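PDB 1ZPU: iron transport multicopper oxidase FET3 from Saccharomyces cerevisiae, which oxidises ferrous to ferric iron with dioxygen, using four copper ions, so that the iron can enter the cell through the permease FTR1. Local coordinates for residues 490-494 with 495-499. Residues are numbered along the deposited sequence; the frame is centred on the assembly and turned at random.
Sequences QQLSE and NHLEV
L497 N donates to S493 O over 3.3 Å where the extended backbone of 491-493 turns into the first turn of helix 494-502. One residue on, E498 N binds E494 O at 2.8 Å, so successive i to i+4 bonds start the helix. S493 also uses its side chain: a chi1 of 60° places OG over the backbone, from where the hydroxyl reaches the helix start and accepts a weak hydrogen bond from H496 N at 3.3 Å. The H496 ring extends past the same hydroxyl, meeting it obliquely, with CD2 3.0 Å from S493 OG. Beyond the cap, L492 and L497 cross at about a right angle, and L497 CD1 rests 3.8 Å from both L492 CB and L492 CD1. On the side facing the protein, the H496 ring packs on M72 and on M89 of strand 88-94, while the amide of N495 bonds to backbone atoms of T88 and L90 there. Replacing H496 by alanine would probably open a gap against M72 and M89 and leave the cap hydroxyl without its ring neighbour. The arrangement is a serine N-cap with a hydrophobic staple, L492 to L497, at a surface helix docked on the first plastocyanin-like domain.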
ATOM      1  N   GLN A 490      -9.304 -12.173 -19.202  1.00 69.34           N
ATOM      2  CA  GLN A 490      -8.636 -12.637 -18.006  1.00 69.26           C
ATOM      3  C   GLN A 490      -7.580 -13.703 -18.308  1.00 69.20           C
ATOM      4  O   GLN A 490      -6.688 -13.943 -17.492  1.00 69.11           O
ATOM      5  CB  GLN A 490      -9.690 -13.170 -17.048  1.00 69.24           C
ATOM      6  CG  GLN A 490      -9.304 -13.114 -15.611  1.00 70.01           C
ATOM      7  CD  GLN A 490      -9.230 -11.708 -15.077  1.00 70.40           C
ATOM      8  OE1 GLN A 490      -8.144 -11.145 -14.959  1.00 70.81           O
ATOM      9  NE2 GLN A 490     -10.382 -11.129 -14.749  1.00 70.23           N
ATOM     10  N   GLN A 491      -7.682 -14.330 -19.482  1.00 69.22           N
ATOM     11  CA  GLN A 491      -6.749 -15.389 -19.888  1.00 69.29           C
ATOM     12  C   GLN A 491      -5.318 -14.863 -19.980  1.00 69.13           C
ATOM     13  O   GLN A 491      -5.094 -13.740 -20.413  1.00 69.10           O
ATOM     14  CB  GLN A 491      -7.181 -16.055 -21.210  1.00 69.47           C
ATOM     15  CG  GLN A 491      -8.594 -16.702 -21.225  1.00 70.11           C
ATOM     16  CD  GLN A 491      -8.844 -17.641 -20.036  1.00 71.21           C
ATOM     17  OE1 GLN A 491      -8.340 -18.766 -20.001  1.00 71.41           O
ATOM     18  NE2 GLN A 491      -9.634 -17.175 -19.061  1.00 70.93           N
ATOM     19  N   LEU A 492      -4.358 -15.680 -19.553  1.00 69.07           N
ATOM     20  CA  LEU A 492      -2.952 -15.281 -19.509  1.00 68.93           C
ATOM     21  C   LEU A 492      -2.354 -15.156 -20.900  1.00 68.96           C
ATOM     22  O   LEU A 492      -2.560 -16.011 -21.759  1.00 69.18           O
ATOM     23  CB  LEU A 492      -2.115 -16.245 -18.659  1.00 68.60           C
ATOM     24  CG  LEU A 492      -2.564 -16.450 -17.211  1.00 68.75           C
ATOM     25  CD1 LEU A 492      -1.987 -17.730 -16.627  1.00 68.91           C
ATOM     26  CD2 LEU A 492      -2.238 -15.254 -16.332  1.00 68.42           C
ATOM     27  N   SER A 493      -1.610 -14.075 -21.101  1.00 69.07           N
ATOM     28  CA  SER A 493      -0.937 -13.778 -22.358  1.00 69.08           C
ATOM     29  C   SER A 493       0.295 -14.657 -22.559  1.00 69.25           C
ATOM     30  O   SER A 493       0.803 -15.254 -21.605  1.00 69.24           O
ATOM     31  CB  SER A 493      -0.502 -12.315 -22.365  1.00 68.99           C
ATOM     32  OG  SER A 493       0.386 -12.052 -21.293  1.00 68.66           O
ATOM     33  N   GLU A 494       0.778 -14.719 -23.799  1.00 69.37           N
ATOM     34  CA  GLU A 494       2.006 -15.452 -24.113  1.00 69.48           C
ATOM     35  C   GLU A 494       3.167 -14.887 -23.285  1.00 69.37           C
ATOM     36  O   GLU A 494       3.927 -15.645 -22.682  1.00 69.34           O
ATOM     37  CB  GLU A 494       2.348 -15.414 -25.619  1.00 69.72           C
ATOM     38  CG  GLU A 494       1.156 -15.386 -26.593  1.00 70.18           C
ATOM     39  CD  GLU A 494       0.666 -16.768 -27.008  1.00 71.30           C
ATOM     40  OE1 GLU A 494       0.769 -17.717 -26.199  1.00 71.93           O
ATOM     41  OE2 GLU A 494       0.165 -16.903 -28.152  1.00 71.88           O
ATOM     42  N   ASN A 495       3.281 -13.562 -23.242  1.00 69.24           N
ATOM     43  CA  ASN A 495       4.333 -12.918 -22.469  1.00 69.25           C
ATOM     44  C   ASN A 495       4.423 -13.392 -21.016  1.00 69.23           C
ATOM     45  O   ASN A 495       5.521 -13.713 -20.545  1.00 69.14           O
ATOM     46  CB  ASN A 495       4.211 -11.398 -22.514  1.00 69.22           C
ATOM     47  CG  ASN A 495       5.264 -10.722 -21.667  1.00 69.67           C
ATOM     48  OD1 ASN A 495       4.952  -9.921 -20.777  1.00 70.28           O
ATOM     49  ND2 ASN A 495       6.524 -11.076 -21.908  1.00 69.70           N
ATOM     50  N   HIS A 496       3.279 -13.429 -20.320  1.00 69.21           N
ATOM     51  CA  HIS A 496       3.217 -13.863 -18.914  1.00 69.18           C
ATOM     52  C   HIS A 496       3.673 -15.316 -18.725  1.00 69.21           C
ATOM     53  O   HIS A 496       4.454 -15.611 -17.813  1.00 69.21           O
ATOM     54  CB  HIS A 496       1.808 -13.689 -18.335  1.00 69.16           C
ATOM     55  CG  HIS A 496       1.411 -12.269 -18.093  1.00 69.64           C
ATOM     56  ND1 HIS A 496       2.241 -11.350 -17.490  1.00 70.10           N
ATOM     57  CD2 HIS A 496       0.254 -11.614 -18.349  1.00 70.37           C
ATOM     58  CE1 HIS A 496       1.623 -10.186 -17.400  1.00 69.36           C
ATOM     59  NE2 HIS A 496       0.414 -10.320 -17.909  1.00 70.17           N
ATOM     60  N   LEU A 497       3.177 -16.215 -19.576  1.00 69.12           N
ATOM     61  CA  LEU A 497       3.610 -17.606 -19.575  1.00 69.11           C
ATOM     62  C   LEU A 497       5.122 -17.683 -19.818  1.00 69.24           C
ATOM     63  O   LEU A 497       5.826 -18.471 -19.185  1.00 69.20           O
ATOM     64  CB  LEU A 497       2.829 -18.410 -20.634  1.00 69.26           C
ATOM     65  CG  LEU A 497       1.487 -19.126 -20.352  1.00 68.79           C
ATOM     66  CD1 LEU A 497       0.766 -18.688 -19.072  1.00 68.07           C
ATOM     67  CD2 LEU A 497       0.553 -19.016 -21.563  1.00 68.83           C
ATOM     68  N   GLU A 498       5.606 -16.840 -20.726  1.00 69.39           N
ATOM     69  CA  GLU A 498       7.028 -16.728 -21.032  1.00 69.62           C
ATOM     70  C   GLU A 498       7.852 -16.340 -19.788  1.00 69.48           C
ATOM     71  O   GLU A 498       8.931 -16.902 -19.570  1.00 69.44           O
ATOM     72  CB  GLU A 498       7.214 -15.732 -22.183  1.00 70.13           C
ATOM     73  CG  GLU A 498       8.613 -15.156 -22.362  1.00 71.24           C
ATOM     74  CD  GLU A 498       9.525 -16.042 -23.189  1.00 72.97           C
ATOM     75  OE1 GLU A 498       9.034 -16.973 -23.884  1.00 72.97           O
ATOM     76  OE2 GLU A 498      10.748 -15.783 -23.144  1.00 74.20           O
ATOM     77  N   VAL A 499       7.334 -15.393 -18.994  1.00 69.25           N
ATOM     78  CA  VAL A 499       7.937 -14.986 -17.715  1.00 69.16           C
ATOM     79  C   VAL A 499       8.073 -16.179 -16.777  1.00 69.19           C
ATOM     80  O   VAL A 499       9.131 -16.388 -16.182  1.00 69.19           O
ATOM     81  CB  VAL A 499       7.087 -13.891 -16.976  1.00 69.31           C
ATOM     82  CG1 VAL A 499       7.690 -13.535 -15.618  1.00 69.02           C
ATOM     83  CG2 VAL A 499       6.954 -12.642 -17.802  1.00 69.33           C
TER